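PDB 5NPY: flagellar basal body protein from Helicobacter pylori, which probably builds part of the flagellar hook, the curved segment that links the basal body rod to the filament. Local coordinates for residues T138-Y143 and G520-E525; N274-K277 and D281-K284; M482-E485 and V489-L492. All coordinates share one frame; numbering follows the deposited sequence.

Interaction 1: T138-Y143 and G520-E525; sequences TPEGYY and GGNLYE
L523 and Y142 supply the apolar half of this contact: L523 CD2 comes to 4.2 Å from Y142 CE2, approaching the ring obliquely. Beside them N522 and E140 supply the polar half, their side chains running past each other in opposite directions. N522 ND2 donates a weak hydrogen bond to E140 OE2 at 3.4 Å, with an N-H...O angle of 152°. The amide and carboxylate planes lie 61° apart. At that length, and with N522 poorly ordered, the bond can carry little weight. The backbones stay well separated, the CA atoms of E140 and N522 being 9.3 Å apart, which leaves the side chains to span the gap. E140 is the third residue of a type I beta turn, T138 to G141, that leads towards strand 143-148 in the region matching the D1 domain of the FlgE/F/G family. The residue after the turn ties back to its start: Y142 N donates to T138 OG1 at 3.1 Å, and T138 N bonds Y142 O at 2.8 Å. E140 is bent at chi2 (75°), which directs its carboxylate across to N522. I99 of strand 97-100 touches both Y142 and L523, while F121 meets the Y142 ring edge-to-face.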
ATOM      1  N   THR A 138     -40.846  -5.096  16.098  1.00 44.77           N
ATOM      2  CA  THR A 138     -41.519  -4.548  17.270  1.00 47.83           C
ATOM      3  C   THR A 138     -42.071  -5.713  18.099  1.00 48.87           C
ATOM      4  O   THR A 138     -41.915  -6.890  17.750  1.00 41.64           O
ATOM      5  CB  THR A 138     -42.595  -3.564  16.813  1.00 46.37           C
ATOM      6  OG1 THR A 138     -43.628  -4.270  16.116  1.00 49.99           O
ATOM      7  CG2 THR A 138     -41.992  -2.535  15.884  1.00 46.04           C
ATOM      8  N   PRO A 139     -42.702  -5.442  19.251  1.00 48.33           N
ATOM      9  CA  PRO A 139     -43.352  -6.551  19.975  1.00 58.26           C
ATOM     10  C   PRO A 139     -44.582  -7.115  19.262  1.00 63.53           C
ATOM     11  O   PRO A 139     -44.954  -8.264  19.528  1.00 71.88           O
ATOM     12  CB  PRO A 139     -43.717  -5.928  21.331  1.00 56.43           C
ATOM     13  CG  PRO A 139     -42.803  -4.754  21.474  1.00 50.97           C
ATOM     14  CD  PRO A 139     -42.642  -4.224  20.081  1.00 45.90           C
ATOM     15  N   GLU A 140     -45.214  -6.359  18.364  1.00 55.47           N
ATOM     16  CA  GLU A 140     -46.358  -6.840  17.597  1.00 52.26           C
ATOM     17  C   GLU A 140     -45.948  -7.576  16.332  1.00 57.53           C
ATOM     18  O   GLU A 140     -46.820  -7.937  15.534  1.00 54.85           O
ATOM     19  CB  GLU A 140     -47.284  -5.680  17.207  1.00 54.09           C
ATOM     20  CG  GLU A 140     -47.741  -4.794  18.353  1.00 67.90           C
ATOM     21  CD  GLU A 140     -46.656  -3.842  18.844  1.00 75.88           C
ATOM     22  OE1 GLU A 140     -46.271  -3.953  20.035  1.00 74.81           O
ATOM     23  OE2 GLU A 140     -46.189  -2.999  18.035  1.00 71.42           O
ATOM     24  N   GLY A 141     -44.648  -7.765  16.108  1.00 66.91           N
ATOM     25  CA  GLY A 141     -44.159  -8.455  14.932  1.00 64.36           C
ATOM     26  C   GLY A 141     -43.998  -7.614  13.682  1.00 53.24           C
ATOM     27  O   GLY A 141     -43.774  -8.180  12.611  1.00 48.48           O
ATOM     28  N   TYR A 142     -44.111  -6.292  13.770  1.00 50.02           N
ATOM     29  CA  TYR A 142     -43.869  -5.444  12.608  1.00 53.44           C
ATOM     30  C   TYR A 142     -42.372  -5.226  12.410  1.00 51.30           C
ATOM     31  O   TYR A 142     -41.616  -5.075  13.374  1.00 48.10           O
ATOM     32  CB  TYR A 142     -44.578  -4.093  12.754  1.00 55.28           C
ATOM     33  CG  TYR A 142     -46.092  -4.159  12.658  1.00 60.84           C
ATOM     34  CD1 TYR A 142     -46.721  -4.456  11.452  1.00 57.15           C
ATOM     35  CD2 TYR A 142     -46.893  -3.910  13.770  1.00 63.79           C
ATOM     36  CE1 TYR A 142     -48.102  -4.513  11.359  1.00 59.38           C
ATOM     37  CE2 TYR A 142     -48.279  -3.969  13.686  1.00 61.72           C
ATOM     38  CZ  TYR A 142     -48.875  -4.271  12.478  1.00 58.40           C
ATOM     39  OH  TYR A 142     -50.243  -4.324  12.387  1.00 52.61           O
ATOM     40  N   TYR A 143     -41.949  -5.202  11.150  1.00 49.51           N
ATOM     41  CA  TYR A 143     -40.538  -5.062  10.827  1.00 53.25           C
ATOM     42  C   TYR A 143     -40.130  -3.600  10.822  1.00 49.62           C
ATOM     43  O   TYR A 143     -40.912  -2.722  10.461  1.00 46.01           O
ATOM     44  CB  TYR A 143     -40.236  -5.682   9.462  1.00 55.72           C
ATOM     45  CG  TYR A 143     -40.596  -7.136   9.433  1.00 58.30           C
ATOM     46  CD1 TYR A 143     -39.901  -8.049  10.198  1.00 59.80           C
ATOM     47  CD2 TYR A 143     -41.668  -7.588   8.695  1.00 56.72           C
ATOM     48  CE1 TYR A 143     -40.239  -9.380  10.198  1.00 62.59           C
ATOM     49  CE2 TYR A 143     -42.020  -8.914   8.703  1.00 59.61           C
ATOM     50  CZ  TYR A 143     -41.297  -9.805   9.444  1.00 63.78           C
ATOM     51  OH  TYR A 143     -41.645 -11.130   9.432  1.00 73.47           O
ATOM     52  N   GLY A 520     -54.160   3.082  18.101  1.00 87.45           N
ATOM     53  CA  GLY A 520     -53.584   2.724  19.377  1.00102.55           C
ATOM     54  C   GLY A 520     -52.381   3.585  19.722  1.00111.99           C
ATOM     55  O   GLY A 520     -51.921   4.423  18.943  1.00116.44           O
ATOM     56  N   GLY A 521     -51.856   3.364  20.928  1.00114.82           N
ATOM     57  CA  GLY A 521     -50.671   4.085  21.362  1.00115.35           C
ATOM     58  C   GLY A 521     -49.404   3.700  20.626  1.00113.96           C
ATOM     59  O   GLY A 521     -48.420   4.453  20.663  1.00114.57           O
ATOM     60  N   ASN A 522     -49.398   2.544  19.960  1.00110.71           N
ATOM     61  CA  ASN A 522     -48.162   2.095  19.339  1.00105.92           C
ATOM     62  C   ASN A 522     -47.896   2.875  18.057  1.00 80.41           C
ATOM     63  O   ASN A 522     -46.817   3.449  17.873  1.00 81.12           O
ATOM     64  CB  ASN A 522     -48.198   0.574  19.099  1.00126.82           C
ATOM     65  CG  ASN A 522     -49.135   0.129  17.969  1.00144.12           C
ATOM     66  OD1 ASN A 522     -49.959   0.851  17.448  1.00148.94           O
ATOM     67  ND2 ASN A 522     -48.982  -1.116  17.606  1.00150.82           N
ATOM     68  N   LEU A 523     -48.896   2.969  17.190  1.00 62.31           N
ATOM     69  CA  LEU A 523     -48.692   3.283  15.788  1.00 61.88           C
ATOM     70  C   LEU A 523     -49.544   4.463  15.355  1.00 64.10           C
ATOM     71  O   LEU A 523     -50.617   4.720  15.909  1.00 58.20           O
ATOM     72  CB  LEU A 523     -49.064   2.078  14.942  1.00 67.05           C
ATOM     73  CG  LEU A 523     -48.193   1.093  14.194  1.00 73.27           C
ATOM     74  CD1 LEU A 523     -47.353   0.344  15.140  1.00 78.45           C
ATOM     75  CD2 LEU A 523     -49.180   0.155  13.549  1.00 71.95           C
ATOM     76  N   TYR A 524     -49.051   5.164  14.346  1.00 63.06           N
ATOM     77  CA  TYR A 524     -49.800   6.154  13.590  1.00 58.59           C
ATOM     78  C   TYR A 524     -49.741   5.750  12.117  1.00 51.98           C
ATOM     79  O   TYR A 524     -49.078   4.778  11.757  1.00 50.24           O
ATOM     80  CB  TYR A 524     -49.259   7.571  13.848  1.00 57.77           C
ATOM     81  CG  TYR A 524     -49.393   8.002  15.299  1.00 61.77           C
ATOM     82  CD1 TYR A 524     -48.583   7.454  16.295  1.00 59.73           C
ATOM     83  CD2 TYR A 524     -50.336   8.949  15.677  1.00 67.83           C
ATOM     84  CE1 TYR A 524     -48.718   7.839  17.621  1.00 65.72           C
ATOM     85  CE2 TYR A 524     -50.467   9.343  16.990  1.00 62.74           C
ATOM     86  CZ  TYR A 524     -49.664   8.785  17.958  1.00 67.50           C
ATOM     87  OH  TYR A 524     -49.810   9.178  19.268  1.00 75.84           O
ATOM     88  N   GLU A 525     -50.455   6.484  11.267  1.00 45.58           N
ATOM     89  CA  GLU A 525     -50.606   6.110   9.868  1.00 43.93           C
ATOM     90  C   GLU A 525     -51.006   7.352   9.094  1.00 46.99           C
ATOM     91  O   GLU A 525     -51.612   8.269   9.650  1.00 51.85           O
ATOM     92  CB  GLU A 525     -51.660   5.014   9.700  1.00 45.71           C
ATOM     93  CG  GLU A 525     -51.301   3.935   8.731  1.00 55.66           C
ATOM     94  CD  GLU A 525     -52.479   3.031   8.448  1.00 66.92           C
ATOM     95  OE1 GLU A 525     -52.275   1.933   7.892  1.00 72.28           O
ATOM     96  OE2 GLU A 525     -53.623   3.411   8.786  1.00 65.58           O
TER

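Interaction 2: N274-K277 and D281-K284; sequences NQFK and DLQK
F276 and L282 lie side by side and point the same way, one from strand 275-276 and the other from helix 279-289. L282 CD1 sits over a face of the phenyl ring, 4.1 Å from its centroid and only 7° off the ring normal, a well-centred CH-pi contact. L282 CB adds a 3.8 Å approach to the ring atom F276 CD2. The ring reaches this place because F276 CG stands between its backbone N and carbonyl carbon (chi1 64°). One residue earlier on the helix, D281 CB packs 3.7 Å from F276 CB and brings the carboxylate beside the next peptide. There K277 N donates to D281 OD2 at 3.2 Å, with a bent N-H...O angle of 141°. The donor meets the anti side of the oxygen, slightly out of the carboxylate plane, and K277 CB also rests against OD2.

What positions D281 is the start of its helix. T278 OG1 accepts the D281 backbone N-H in the manner of an N-cap, and the carboxylate in the first turn would probably be favoured by the helix dipole. OD2 has a further hydrogen bond to a residue flanking the segments. K277 turns its amine elsewhere: NZ forms a salt bridge with D228 and hydrogen bonds to S382 O and Y266 OH, with the side chain about 8 Å from the bound tris-hydroxymethyl-methyl-ammonium. Strand 275-276 is an outermost strand of a five-stranded mixed sheet and runs parallel to strand 260-266. F276 and L282 both touch F264 of that strand and L248 of strand 247-252; L282 thus lays this part of the helix against the sheet, while Q283 faces helix 221-226.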
ATOM      1  N   ASN A 274      36.914  12.363 -20.549  1.00 29.94           N
ATOM      2  CA  ASN A 274      37.204  11.225 -19.673  1.00 29.10           C
ATOM      3  C   ASN A 274      36.211  11.138 -18.520  1.00 27.89           C
ATOM      4  O   ASN A 274      36.585  10.866 -17.382  1.00 43.42           O
ATOM      5  CB  ASN A 274      38.647  11.282 -19.147  1.00 33.24           C
ATOM      6  CG  ASN A 274      39.669  11.114 -20.253  1.00 36.60           C
ATOM      7  OD1 ASN A 274      39.329  10.652 -21.342  1.00 35.36           O
ATOM      8  ND2 ASN A 274      40.920  11.495 -19.990  1.00 34.82           N
ATOM      9  N   GLN A 275      34.935  11.385 -18.807  1.00 31.19           N
ATOM     10  CA  GLN A 275      33.908  11.296 -17.780  1.00 22.82           C
ATOM     11  C   GLN A 275      33.370   9.872 -17.691  1.00 19.29           C
ATOM     12  O   GLN A 275      33.324   9.142 -18.675  1.00 31.15           O
ATOM     13  CB  GLN A 275      32.776  12.291 -18.043  1.00 17.86           C
ATOM     14  CG  GLN A 275      33.258  13.739 -17.995  1.00 18.03           C
ATOM     15  CD  GLN A 275      32.235  14.730 -17.445  1.00 22.65           C
ATOM     16  OE1 GLN A 275      31.042  14.434 -17.337  1.00 25.17           O
ATOM     17  NE2 GLN A 275      32.707  15.922 -17.106  1.00 31.89           N
ATOM     18  N   PHE A 276      33.008   9.470 -16.485  1.00 25.53           N
ATOM     19  CA  PHE A 276      32.462   8.144 -16.236  1.00 25.33           C
ATOM     20  C   PHE A 276      31.414   8.262 -15.154  1.00 28.67           C
ATOM     21  O   PHE A 276      31.432   9.200 -14.342  1.00 34.56           O
ATOM     22  CB  PHE A 276      33.512   7.121 -15.779  1.00 21.25           C
ATOM     23  CG  PHE A 276      34.147   7.455 -14.437  1.00 31.13           C
ATOM     24  CD1 PHE A 276      35.129   8.462 -14.344  1.00 26.34           C
ATOM     25  CD2 PHE A 276      33.780   6.762 -13.274  1.00 20.81           C
ATOM     26  CE1 PHE A 276      35.728   8.788 -13.112  1.00 29.06           C
ATOM     27  CE2 PHE A 276      34.386   7.078 -12.027  1.00 21.40           C
ATOM     28  CZ  PHE A 276      35.362   8.101 -11.949  1.00 14.75           C
ATOM     29  N   LYS A 277      30.509   7.293 -15.155  1.00 20.81           N
ATOM     30  CA  LYS A 277      29.424   7.252 -14.196  1.00 23.86           C
ATOM     31  C   LYS A 277      29.302   5.844 -13.617  1.00 27.73           C
ATOM     32  O   LYS A 277      29.249   5.679 -12.389  1.00 24.25           O
ATOM     33  CB  LYS A 277      28.120   7.661 -14.858  1.00 16.50           C
ATOM     34  CG  LYS A 277      26.951   7.700 -13.893  1.00 27.00           C
ATOM     35  CD  LYS A 277      25.926   8.643 -14.372  1.00 25.05           C
ATOM     36  CE  LYS A 277      24.650   8.493 -13.552  1.00 17.94           C
ATOM     37  NZ  LYS A 277      24.655   9.309 -12.313  1.00 18.68           N
ATOM     38  N   ASP A 281      31.587   2.207 -17.428  1.00 21.45           N
ATOM     39  CA  ASP A 281      32.267   3.376 -17.994  1.00 22.20           C
ATOM     40  C   ASP A 281      33.693   3.488 -17.468  1.00 25.51           C
ATOM     41  O   ASP A 281      34.608   3.836 -18.221  1.00 24.45           O
ATOM     42  CB  ASP A 281      31.544   4.706 -17.699  1.00 15.95           C
ATOM     43  CG  ASP A 281      30.102   4.727 -18.114  1.00 22.04           C
ATOM     44  OD1 ASP A 281      29.849   4.223 -19.222  1.00 23.05           O
ATOM     45  OD2 ASP A 281      29.264   5.406 -17.456  1.00 27.56           O
ATOM     46  N   LEU A 282      33.910   3.202 -16.172  1.00 20.85           N
ATOM     47  CA  LEU A 282      35.272   3.333 -15.648  1.00 27.14           C
ATOM     48  C   LEU A 282      36.170   2.207 -16.153  1.00 26.76           C
ATOM     49  O   LEU A 282      37.362   2.419 -16.424  1.00 26.13           O
ATOM     50  CB  LEU A 282      35.248   3.385 -14.122  1.00 16.38           C
ATOM     51  CG  LEU A 282      36.627   3.337 -13.453  1.00 19.55           C
ATOM     52  CD1 LEU A 282      37.352   4.616 -13.782  1.00 17.76           C
ATOM     53  CD2 LEU A 282      36.523   3.184 -11.960  1.00 20.51           C
ATOM     54  N   GLN A 283      35.611   1.009 -16.291  1.00 27.00           N
ATOM     55  CA  GLN A 283      36.387  -0.103 -16.824  1.00 18.48           C
ATOM     56  C   GLN A 283      36.896   0.212 -18.230  1.00 25.58           C
ATOM     57  O   GLN A 283      38.095   0.100 -18.519  1.00 26.53           O
ATOM     58  CB  GLN A 283      35.519  -1.358 -16.822  1.00 19.11           C
ATOM     59  CG  GLN A 283      36.169  -2.592 -17.390  1.00 27.14           C
ATOM     60  CD  GLN A 283      35.165  -3.691 -17.678  1.00 30.71           C
ATOM     61  OE1 GLN A 283      34.338  -3.565 -18.587  1.00 26.42           O
ATOM     62  NE2 GLN A 283      35.220  -4.774 -16.890  1.00 27.10           N
ATOM     63  N   LYS A 284      35.988   0.650 -19.102  1.00 26.42           N
ATOM     64  CA  LYS A 284      36.328   0.986 -20.481  1.00 30.28           C
ATOM     65  C   LYS A 284      37.352   2.110 -20.539  1.00 35.89           C
ATOM     66  O   LYS A 284      38.310   2.052 -21.315  1.00 37.27           O
ATOM     67  CB  LYS A 284      35.048   1.382 -21.228  1.00 30.73           C
ATOM     68  CG  LYS A 284      35.161   1.491 -22.729  1.00 40.93           C
ATOM     69  CD  LYS A 284      33.910   2.130 -23.295  1.00 41.62           C
ATOM     70  CE  LYS A 284      33.930   2.134 -24.807  1.00 44.60           C
ATOM     71  NZ  LYS A 284      33.365   3.402 -25.354  1.00 39.32           N
TER

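Interaction 3: M482-E485 and V489-L492; sequences MRIE and VISL
The flat groups that meet between M482-E485 and V489-L492 are backbone peptides. R483 N donates to S491 O at 3.0 Å, and S491 N returns a bond of equal length to R483 O. This reciprocal pair is a hydrogen-bonded pair of a beta hairpin formed by strands 477-484 and 489-494, whose short segments run antiparallel at 166°. The flanking pairs, M482 with L492 and I484 with I490, are non-hydrogen-bonded and put their side chains on one face of the hairpin. There M482, with CG turned away from the backbone N (chi1 164°), extends out from the sheet and passes L492 and I490 at a slant: its CB lies 3.8 Å from L492 CD2 and its SD 3.9 Å from I490 CG2. I484 and I490 instead run alongside each other, with I484 CD1 3.9 Å from I490 CG1. Loop residue I179 touches I490 and L492, while F87 and M89 of strand 87-93 meet M482 and I484 respectively. R483 and S491 point to the other face, where R483 NE forms a salt bridge with D481. Towards the turn, E485 N closes on V489 O at 3.0 Å, and the same oxygen receives a CA-H...O contact from I484 CA at 3.4 Å.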
ATOM      1  N   MET A 482     -21.459  -4.216  18.117  1.00 47.21           N
ATOM      2  CA  MET A 482     -22.270  -3.448  17.182  1.00 46.02           C
ATOM      3  C   MET A 482     -22.447  -2.022  17.686  1.00 48.34           C
ATOM      4  O   MET A 482     -22.724  -1.798  18.871  1.00 53.64           O
ATOM      5  CB  MET A 482     -23.646  -4.103  16.956  1.00 40.98           C
ATOM      6  CG  MET A 482     -24.680  -3.165  16.302  1.00 42.40           C
ATOM      7  SD  MET A 482     -26.291  -3.918  15.968  1.00 46.60           S
ATOM      8  CE  MET A 482     -27.031  -3.792  17.596  1.00 58.42           C
ATOM      9  N   ARG A 483     -22.283  -1.064  16.778  1.00 45.86           N
ATOM     10  CA  ARG A 483     -22.475   0.348  17.070  1.00 51.77           C
ATOM     11  C   ARG A 483     -23.674   0.873  16.296  1.00 57.44           C
ATOM     12  O   ARG A 483     -23.922   0.462  15.155  1.00 61.40           O
ATOM     13  CB  ARG A 483     -21.243   1.181  16.708  1.00 55.45           C
ATOM     14  CG  ARG A 483     -19.951   0.675  17.295  1.00 64.85           C
ATOM     15  CD  ARG A 483     -19.277  -0.321  16.373  1.00 67.40           C
ATOM     16  NE  ARG A 483     -18.008  -0.767  16.928  1.00 70.18           N
ATOM     17  CZ  ARG A 483     -16.854  -0.130  16.750  1.00 72.18           C
ATOM     18  NH1 ARG A 483     -16.817   0.984  16.022  1.00 68.41           N
ATOM     19  NH2 ARG A 483     -15.739  -0.609  17.295  1.00 72.81           N
ATOM     20  N   ILE A 484     -24.406   1.783  16.929  1.00 53.20           N
ATOM     21  CA  ILE A 484     -25.508   2.504  16.311  1.00 43.05           C
ATOM     22  C   ILE A 484     -25.274   3.974  16.631  1.00 49.85           C
ATOM     23  O   ILE A 484     -25.485   4.410  17.767  1.00 56.83           O
ATOM     24  CB  ILE A 484     -26.874   2.036  16.816  1.00 36.74           C
ATOM     25  CG1 ILE A 484     -27.100   0.561  16.472  1.00 35.10           C
ATOM     26  CG2 ILE A 484     -27.979   2.910  16.247  1.00 46.51           C
ATOM     27  CD1 ILE A 484     -28.584   0.167  16.434  1.00 34.57           C
ATOM     28  N   GLU A 485     -24.827   4.737  15.637  1.00 54.80           N
ATOM     29  CA  GLU A 485     -24.505   6.144  15.827  1.00 57.01           C
ATOM     30  C   GLU A 485     -25.760   6.955  16.120  1.00 51.75           C
ATOM     31  O   GLU A 485     -26.895   6.499  15.943  1.00 49.58           O
ATOM     32  CB  GLU A 485     -23.813   6.716  14.588  1.00 71.60           C
ATOM     33  CG  GLU A 485     -22.345   6.375  14.530  1.00 84.89           C
ATOM     34  CD  GLU A 485     -21.681   6.549  15.881  1.00 91.27           C
ATOM     35  OE1 GLU A 485     -21.658   7.692  16.391  1.00 95.79           O
ATOM     36  OE2 GLU A 485     -21.206   5.537  16.440  1.00 91.89           O
ATOM     37  N   VAL A 489     -26.985   5.109  11.959  1.00 46.35           N
ATOM     38  CA  VAL A 489     -26.150   4.274  11.111  1.00 43.89           C
ATOM     39  C   VAL A 489     -25.620   3.099  11.921  1.00 47.86           C
ATOM     40  O   VAL A 489     -25.058   3.274  13.011  1.00 55.15           O
ATOM     41  CB  VAL A 489     -25.016   5.108  10.497  1.00 34.30           C
ATOM     42  CG1 VAL A 489     -24.070   4.220   9.692  1.00 30.15           C
ATOM     43  CG2 VAL A 489     -25.600   6.200   9.612  1.00 36.77           C
ATOM     44  N   ILE A 490     -25.793   1.892  11.387  1.00 42.83           N
ATOM     45  CA  ILE A 490     -25.521   0.646  12.098  1.00 46.04           C
ATOM     46  C   ILE A 490     -24.285   0.008  11.485  1.00 46.82           C
ATOM     47  O   ILE A 490     -24.301  -0.397  10.314  1.00 49.76           O
ATOM     48  CB  ILE A 490     -26.722  -0.312  12.024  1.00 41.99           C
ATOM     49  CG1 ILE A 490     -27.981   0.379  12.568  1.00 41.61           C
ATOM     50  CG2 ILE A 490     -26.416  -1.654  12.735  1.00 33.20           C
ATOM     51  CD1 ILE A 490     -29.228  -0.472  12.477  1.00 45.59           C
ATOM     52  N   SER A 491     -23.225  -0.104  12.274  1.00 42.86           N
ATOM     53  CA  SER A 491     -21.991  -0.739  11.839  1.00 39.05           C
ATOM     54  C   SER A 491     -21.692  -1.954  12.707  1.00 43.80           C
ATOM     55  O   SER A 491     -22.054  -2.003  13.889  1.00 36.38           O
ATOM     56  CB  SER A 491     -20.817   0.232  11.906  1.00 34.77           C
ATOM     57  OG  SER A 491     -21.205   1.506  11.437  1.00 46.83           O
ATOM     58  N   LEU A 492     -21.013  -2.925  12.116  1.00 40.02           N
ATOM     59  CA  LEU A 492     -20.587  -4.131  12.814  1.00 43.67           C
ATOM     60  C   LEU A 492     -19.063  -4.172  12.879  1.00 48.82           C
ATOM     61  O   LEU A 492     -18.388  -3.910  11.880  1.00 58.24           O
ATOM     62  CB  LEU A 492     -21.136  -5.378  12.111  1.00 36.93           C
ATOM     63  CG  LEU A 492     -22.665  -5.405  11.970  1.00 36.37           C
ATOM     64  CD1 LEU A 492     -23.149  -6.655  11.251  1.00 34.92           C
ATOM     65  CD2 LEU A 492     -23.333  -5.293  13.342  1.00 31.76           C
TER

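Interactions 1 and 3 share one side of the chain's centre, their centres 23 Å apart, whereas interaction 2 lies on the opposite side, its centre 88 Å and 66 Å from theirs. Strands 143-148 and 489-494, which interactions 1 and 3 respectively include in part, both pair with strand 499-509; interaction 2 belongs to a separate five-stranded sheet. All three are partly buried, but their chemistry differs with their place. Interaction 3 holds adjacent hairpin strands through backbone bonds with a one-sided apolar face. Interaction 2 joins a strand to the helix just after it by a ring contact and one carboxylate-to-peptide bond. Interaction 1 alone spans 377 residues, with sparse side-chain contacts between a turn and the N522-L523 region.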